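Side-chain contacts in nitronate monooxygenase family protein (PDB 4QIT), which uses flavin mononucleotide and molecular oxygen to denitrify alkyl nitronates oxidatively, with the toxin propionate 3-nitronate as its best substrate: residues Ala59-Val64 with Phe72-Phe77; Thr123-Leu128 with Arg149-Val154. The protein carries 1 engineered substitution. All coordinates share one frame; numbering follows the deposited sequence.

Contact 1: Ala59-Val64 with Phe72-Phe77; sequences ALIREV and FNVNLF. With FMN (flavin mononucleotide), chain C; NIE (nitroethane), chain D.
Phe-72 holds its CG between the backbone N and the carbonyl carbon (chi1 60°), and Val-64 sets CG1 anti to its own N (chi1 -177°); together these torsions bring the methyl over the ring. The contact lies in a beta-alpha-beta unit of the TIM barrel, where helix 54-65 runs back along the outside of strand 72-77, the two segments being roughly antiparallel and their axes 10.4 Å apart. Val-64 CG1 stands 3.5 Å from the centroid of the Phe-72 ring, almost straight above the ring centre, a CH-pi contact over one face. Ile-61 meets the same ring at its rim: CG2 lies in the ring plane, 3.8 Å from Phe-72 CZ, so helix residues one turn apart hold both face and edge. Further along the strand, Ile-61 CG1 rests 3.9 Å from Val-74 CG2, the two side chains crossing at about a right angle. All four residues are buried, and no hydrogen bond joins helix to strand; the side chains that meet are all apolar. Phe-72 also touches Ser-39 of the preceding helix, 32-41. Asn-73 is tied by its amide to Ser-46 and Ser-137 on the two flanking strands. Asn-75 and Phe-77 serve the cofactor instead. Asn-75 accepts a hydrogen bond from the flavin, FMN N3 to OD1 at 3.1 Å, bent to 136° at the hydrogen. At the C-terminal end of the strand, Phe-77 presents its edge to the flavin and also lines the nitroethane pocket. Its CE1 lies 3.2 Å from FMN N3, which sits in the ring plane, and its CZ lies 3.2 Å from nitroethane C1.

Contact 2: Thr123-Leu128 with Arg149-Val154; sequences TLLPML and RALQAV
Leu-151 reaches from helix 145-153 to two leucines of helix 124-131, a turn apart, and its branch atoms do all the close touching. Its CB leaves the helix at a slant to the partner segment, and the first torsion (chi1 -67°) sets CG opposite the carbonyl carbon and beside the backbone N, bringing the end of the side chain nearer to the other helix. CG then lies 3.8 Å from Leu-125 CD1. At the tip, CD2 is the shared methyl: it lies 3.7 Å from Leu-125 CD1 and 3.9 Å from Leu-128 CB. These helices belong to the outer layer of the TIM barrel; helix 124-131 precedes strand 135-139 and helix 145-153 follows it, with Val-136 of the strand touching Leu-128 and Phe-138 touching Leu-151. Leu-125 comes from the partly exposed side of its helix; with CG anti to the backbone N (chi1 177°), it extends CD1 to Leu-151. Leu-128, by contrast, points its CB at the other helix and meets Leu-151 with that atom, while its CD1 turns to Leu-76 of strand 72-77.

Overall arrangement
From the N terminus, strand 45-48 leads into helix 54-65, and contact 1 closes the short seven-residue connection back to strand 72-77. The chain then passes through helix 86-101 to helix 124-131, enters the barrel wall as strand 135-139, and contact 2 closes this longer loop at helix 145-153. The two loops follow in series, neither nesting nor crossing, with centres 13 Å apart. They also touch directly: Leu-76 CD2 packs on Leu-124 CD1 at 3.7 Å, and Ile-61 CD1 on Met-127 SD at 3.9 Å. Helix 124-131 thus links both contacts, joining three outer helices, 54-65, 124-131 and 145-153, around strands 72-77 and 135-139.

Contact 1: Ala59-Val64 with Phe72-Phe77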
loop_
_atom_site.group_PDB
_atom_site.type_symbol
_atom_site.label_atom_id
_atom_site.label_comp_id
_atom_site.label_asym_id
_atom_site.label_seq_id
_atom_site.Cartn_x
_atom_site.Cartn_y
_atom_site.Cartn_z
ATOM N N ALA A 59 -9.994 -33.923 -10.958
ATOM C CA ALA A 59 -10.766 -33.761 -12.184
ATOM C C ALA A 59 -10.523 -32.396 -12.813
ATOM O O ALA A 59 -10.434 -32.277 -14.038
ATOM C CB ALA A 59 -12.235 -33.963 -11.914
ATOM N N LEU A 60 -10.424 -31.371 -11.971
ATOM C CA LEU A 60 -10.144 -30.016 -12.434
ATOM C C LEU A 60 -8.776 -29.904 -13.105
ATOM O O LEU A 60 -8.630 -29.231 -14.125
ATOM C CB LEU A 60 -10.239 -29.027 -11.268
ATOM C CG LEU A 60 -11.663 -28.709 -10.813
ATOM C CD1 LEU A 60 -11.641 -27.969 -9.493
ATOM C CD2 LEU A 60 -12.399 -27.893 -11.876
ATOM N N ILE A 61 -7.774 -30.560 -12.526
ATOM C CA ILE A 61 -6.434 -30.571 -13.103
ATOM C C ILE A 61 -6.475 -31.257 -14.471
ATOM O O ILE A 61 -5.878 -30.785 -15.445
ATOM C CB ILE A 61 -5.436 -31.278 -12.162
ATOM C CG1 ILE A 61 -5.221 -30.442 -10.900
ATOM C CG2 ILE A 61 -4.099 -31.539 -12.846
ATOM C CD1 ILE A 61 -4.430 -31.158 -9.821
ATOM N N ARG A 62 -7.220 -32.353 -14.553
ATOM C CA ARG A 62 -7.338 -33.066 -15.813
ATOM C C ARG A 62 -8.100 -32.256 -16.852
ATOM O O ARG A 62 -7.790 -32.328 -18.043
ATOM C CB ARG A 62 -7.961 -34.443 -15.588
ATOM C CG ARG A 62 -7.036 -35.330 -14.784
ATOM C CD ARG A 62 -7.542 -36.743 -14.635
ATOM N NE ARG A 62 -6.568 -37.551 -13.907
ATOM C CZ ARG A 62 -6.644 -38.870 -13.764
ATOM N NH1 ARG A 62 -7.649 -39.540 -14.309
ATOM N NH2 ARG A 62 -5.708 -39.515 -13.081
ATOM N N GLU A 63 -9.071 -31.460 -16.410
ATOM C CA GLU A 63 -9.778 -30.587 -17.344
ATOM C C GLU A 63 -8.823 -29.580 -17.986
ATOM O O GLU A 63 -8.887 -29.338 -19.196
ATOM C CB GLU A 63 -10.940 -29.855 -16.662
ATOM C CG GLU A 63 -12.126 -30.753 -16.321
ATOM C CD GLU A 63 -13.299 -29.985 -15.727
ATOM O OE1 GLU A 63 -14.130 -30.614 -15.032
ATOM O OE2 GLU A 63 -13.394 -28.759 -15.956
ATOM N N VAL A 64 -7.952 -28.980 -17.180
ATOM C CA VAL A 64 -6.964 -28.044 -17.718
ATOM C C VAL A 64 -6.085 -28.734 -18.764
ATOM O O VAL A 64 -5.857 -28.190 -19.844
ATOM C CB VAL A 64 -6.077 -27.435 -16.609
ATOM C CG1 VAL A 64 -5.122 -26.409 -17.187
ATOM C CG2 VAL A 64 -6.946 -26.789 -15.525
ATOM N N PHE A 72 0.861 -25.273 -16.085
ATOM C CA PHE A 72 -0.092 -24.463 -15.330
ATOM C C PHE A 72 0.125 -24.665 -13.835
ATOM O O PHE A 72 0.878 -25.547 -13.411
ATOM C CB PHE A 72 -1.546 -24.759 -15.740
ATOM C CG PHE A 72 -1.959 -26.192 -15.534
ATOM C CD1 PHE A 72 -1.752 -27.133 -16.535
ATOM C CD2 PHE A 72 -2.555 -26.598 -14.350
ATOM C CE1 PHE A 72 -2.131 -28.457 -16.357
ATOM C CE2 PHE A 72 -2.940 -27.921 -14.166
ATOM C CZ PHE A 72 -2.723 -28.851 -15.177
ATOM N N ASN A 73 -0.559 -23.836 -13.053
ATOM C CA ASN A 73 -0.340 -23.674 -11.621
ATOM C C ASN A 73 -1.605 -24.097 -10.878
ATOM O O ASN A 73 -2.722 -23.726 -11.260
ATOM C CB ASN A 73 -0.005 -22.189 -11.383
ATOM C CG ASN A 73 0.050 -21.785 -9.913
ATOM O OD1 ASN A 73 0.396 -22.574 -9.020
ATOM N ND2 ASN A 73 -0.257 -20.509 -9.661
ATOM N N VAL A 74 -1.424 -24.905 -9.839
ATOM C CA VAL A 74 -2.532 -25.365 -9.009
ATOM C C VAL A 74 -2.339 -24.830 -7.598
ATOM O O VAL A 74 -1.299 -25.071 -6.980
ATOM C CB VAL A 74 -2.634 -26.901 -9.003
ATOM C CG1 VAL A 74 -3.733 -27.358 -8.059
ATOM C CG2 VAL A 74 -2.904 -27.402 -10.420
ATOM N N ASN A 75 -3.328 -24.094 -7.098
ATOM C CA ASN A 75 -3.180 -23.365 -5.840
ATOM C C ASN A 75 -4.005 -23.966 -4.704
ATOM O O ASN A 75 -5.178 -24.333 -4.889
ATOM C CB ASN A 75 -3.562 -21.904 -6.073
ATOM C CG ASN A 75 -3.466 -21.051 -4.826
ATOM O OD1 ASN A 75 -4.459 -20.851 -4.126
ATOM N ND2 ASN A 75 -2.275 -20.529 -4.552
ATOM N N LEU A 76 -3.384 -24.047 -3.526
ATOM C CA LEU A 76 -4.057 -24.534 -2.324
ATOM C C LEU A 76 -3.853 -23.580 -1.153
ATOM O O LEU A 76 -2.752 -23.059 -0.941
ATOM C CB LEU A 76 -3.549 -25.935 -1.945
ATOM C CG LEU A 76 -3.839 -27.024 -2.992
ATOM C CD1 LEU A 76 -2.679 -27.170 -3.970
ATOM C CD2 LEU A 76 -4.184 -28.362 -2.345
ATOM N N PHE A 77 -4.913 -23.368 -0.383
ATOM C CA PHE A 77 -4.794 -22.595 0.846
ATOM C C PHE A 77 -4.069 -23.421 1.900
ATOM O O PHE A 77 -4.292 -24.629 2.017
ATOM C CB PHE A 77 -6.167 -22.204 1.383
ATOM C CG PHE A 77 -6.953 -21.291 0.473
ATOM C CD1 PHE A 77 -6.388 -20.761 -0.680
ATOM C CD2 PHE A 77 -8.254 -20.954 0.796
ATOM C CE1 PHE A 77 -7.126 -19.928 -1.506
ATOM C CE2 PHE A 77 -8.997 -20.117 -0.014
ATOM C CZ PHE A 77 -8.432 -19.605 -1.174
HETATM N N1 FMN C . -4.821 -15.973 -4.153
HETATM C C2 FMN C . -4.759 -17.298 -3.744
HETATM O O2 FMN C . -3.709 -17.731 -3.286
HETATM N N3 FMN C . -5.840 -18.142 -3.868
HETATM C C4 FMN C . -7.016 -17.641 -4.383
HETATM O O4 FMN C . -8.011 -18.350 -4.500
HETATM C C4A FMN C . -7.086 -16.318 -4.781
HETATM N N5 FMN C . -8.272 -15.853 -5.285
HETATM C C5A FMN C . -8.384 -14.552 -5.714
HETATM C C6 FMN C . -9.602 -14.132 -6.231
HETATM C C7 FMN C . -9.761 -12.839 -6.687
HETATM C C7M FMN C . -11.102 -12.467 -7.253
HETATM C C8 FMN C . -8.697 -11.942 -6.602
HETATM C C8M FMN C . -8.863 -10.526 -7.076
HETATM C C9 FMN C . -7.473 -12.369 -6.075
HETATM C C9A FMN C . -7.304 -13.685 -5.628
HETATM N N10 FMN C . -6.095 -14.145 -5.105
HETATM C C10 FMN C . -5.993 -15.466 -4.674
HETATM C "C1'" FMN C . -4.918 -13.212 -4.972
HETATM C "C2'" FMN C . -3.972 -13.266 -6.159
HETATM O "O2'" FMN C . -3.203 -14.439 -6.088
HETATM C "C3'" FMN C . -3.016 -12.082 -6.152
HETATM O "O3'" FMN C . -2.448 -11.866 -4.877
HETATM C "C4'" FMN C . -3.810 -10.848 -6.519
HETATM O "O4'" FMN C . -4.792 -11.187 -7.481
HETATM C "C5'" FMN C . -2.865 -9.826 -7.127
HETATM O "O5'" FMN C . -3.563 -8.620 -7.065
HETATM P P FMN C . -4.232 -7.976 -8.357
HETATM O O1P FMN C . -3.553 -8.506 -9.592
HETATM O O2P FMN C . -4.118 -6.491 -8.201
HETATM O O3P FMN C . -5.653 -8.434 -8.325
HETATM N N3 NIE D . -9.873 -14.746 -2.426
HETATM C C1 NIE D . -9.017 -16.435 -0.995
HETATM C C2 NIE D . -10.031 -16.112 -2.070
HETATM O O4 NIE D . -8.742 -14.309 -2.621
HETATM O O5 NIE D . -10.890 -13.878 -2.155
#

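Contact 2: Thr123-Leu128 with Arg149-Val154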
loop_
_atom_site.group_PDB
_atom_site.type_symbol
_atom_site.label_atom_id
_atom_site.label_comp_id
_atom_site.label_asym_id
_atom_site.label_seq_id
_atom_site.Cartn_x
_atom_site.Cartn_y
_atom_site.Cartn_z
ATOM N N THR A 123 -5.374 -35.980 2.024
ATOM C CA THR A 123 -5.594 -36.563 0.698
ATOM C C THR A 123 -5.086 -35.674 -0.449
ATOM O O THR A 123 -4.976 -36.127 -1.588
ATOM C CB THR A 123 -7.077 -36.924 0.450
ATOM O OG1 THR A 123 -7.872 -35.733 0.383
ATOM C CG2 THR A 123 -7.613 -37.838 1.556
ATOM N N LEU A 124 -4.769 -34.419 -0.149
ATOM C CA LEU A 124 -4.373 -33.475 -1.195
ATOM C C LEU A 124 -2.972 -33.730 -1.758
ATOM O O LEU A 124 -2.786 -33.785 -2.976
ATOM C CB LEU A 124 -4.506 -32.035 -0.686
ATOM C CG LEU A 124 -5.950 -31.604 -0.427
ATOM C CD1 LEU A 124 -6.012 -30.261 0.292
ATOM C CD2 LEU A 124 -6.756 -31.562 -1.734
ATOM N N LEU A 125 -1.991 -33.887 -0.874
ATOM C CA LEU A 125 -0.609 -34.118 -1.297
ATOM C C LEU A 125 -0.419 -35.353 -2.190
ATOM O O LEU A 125 0.189 -35.254 -3.257
ATOM C CB LEU A 125 0.344 -34.149 -0.091
ATOM C CG LEU A 125 1.816 -34.461 -0.365
ATOM C CD1 LEU A 125 2.423 -33.457 -1.345
ATOM C CD2 LEU A 125 2.605 -34.482 0.935
ATOM N N PRO A 126 -0.937 -36.523 -1.770
ATOM C CA PRO A 126 -0.725 -37.657 -2.680
ATOM C C PRO A 126 -1.413 -37.481 -4.036
ATOM O O PRO A 126 -0.881 -37.953 -5.042
ATOM C CB PRO A 126 -1.309 -38.851 -1.910
ATOM C CG PRO A 126 -2.189 -38.255 -0.860
ATOM C CD PRO A 126 -1.569 -36.941 -0.507
ATOM N N MET A 127 -2.559 -36.807 -4.077
ATOM C CA MET A 127 -3.199 -36.520 -5.363
ATOM C C MET A 127 -2.308 -35.653 -6.257
ATOM O O MET A 127 -2.176 -35.913 -7.462
ATOM C CB MET A 127 -4.571 -35.871 -5.163
ATOM C CG MET A 127 -5.322 -35.588 -6.451
ATOM S SD MET A 127 -4.898 -34.022 -7.250
ATOM C CE MET A 127 -5.602 -32.839 -6.101
ATOM N N LEU A 128 -1.691 -34.629 -5.672
ATOM C CA LEU A 128 -0.789 -33.768 -6.437
ATOM C C LEU A 128 0.450 -34.520 -6.926
ATOM O O LEU A 128 0.950 -34.257 -8.020
ATOM C CB LEU A 128 -0.384 -32.538 -5.614
ATOM C CG LEU A 128 -1.502 -31.556 -5.254
ATOM C CD1 LEU A 128 -0.974 -30.506 -4.283
ATOM C CD2 LEU A 128 -2.072 -30.891 -6.502
ATOM N N ARG A 149 9.445 -30.645 -0.454
ATOM C CA ARG A 149 10.426 -31.540 -1.070
ATOM C C ARG A 149 9.787 -32.686 -1.850
ATOM O O ARG A 149 10.245 -33.041 -2.938
ATOM C CB ARG A 149 11.349 -32.124 0.001
ATOM C CG ARG A 149 12.343 -31.125 0.572
ATOM C CD ARG A 149 13.273 -30.575 -0.494
ATOM N NE ARG A 149 14.131 -29.518 0.032
ATOM C CZ ARG A 149 14.857 -28.702 -0.724
ATOM N NH1 ARG A 149 14.829 -28.829 -2.043
ATOM N NH2 ARG A 149 15.606 -27.761 -0.168
ATOM N N ALA A 150 8.738 -33.269 -1.283
ATOM C CA ALA A 150 8.038 -34.370 -1.935
ATOM C C ALA A 150 7.468 -33.946 -3.291
ATOM O O ALA A 150 7.544 -34.697 -4.266
ATOM C CB ALA A 150 6.946 -34.903 -1.036
ATOM N N LEU A 151 6.894 -32.744 -3.346
ATOM C CA LEU A 151 6.381 -32.203 -4.602
ATOM C C LEU A 151 7.512 -31.978 -5.600
ATOM O O LEU A 151 7.394 -32.305 -6.783
ATOM C CB LEU A 151 5.638 -30.884 -4.346
ATOM C CG LEU A 151 4.346 -30.990 -3.537
ATOM C CD1 LEU A 151 3.951 -29.639 -2.947
ATOM C CD2 LEU A 151 3.222 -31.527 -4.403
ATOM N N GLN A 152 8.615 -31.423 -5.117
ATOM C CA GLN A 152 9.757 -31.129 -5.969
ATOM C C GLN A 152 10.393 -32.412 -6.507
ATOM O O GLN A 152 10.932 -32.429 -7.613
ATOM C CB GLN A 152 10.770 -30.268 -5.209
ATOM C CG GLN A 152 10.265 -28.831 -4.970
ATOM C CD GLN A 152 11.060 -28.070 -3.922
ATOM O OE1 GLN A 152 11.569 -28.653 -2.959
ATOM N NE2 GLN A 152 11.153 -26.753 -4.091
ATOM N N ALA A 153 10.292 -33.484 -5.728
ATOM C CA ALA A 153 10.876 -34.772 -6.103
ATOM C C ALA A 153 10.267 -35.339 -7.387
ATOM O O ALA A 153 10.919 -36.105 -8.103
ATOM C CB ALA A 153 10.732 -35.769 -4.953
ATOM N N VAL A 154 9.019 -34.974 -7.676
ATOM C CA VAL A 154 8.372 -35.421 -8.906
ATOM C C VAL A 154 8.328 -34.302 -9.955
ATOM O O VAL A 154 7.558 -34.368 -10.918
ATOM C CB VAL A 154 6.959 -36.000 -8.653
ATOM C CG1 VAL A 154 7.042 -37.255 -7.792
ATOM C CG2 VAL A 154 6.061 -34.971 -7.998
#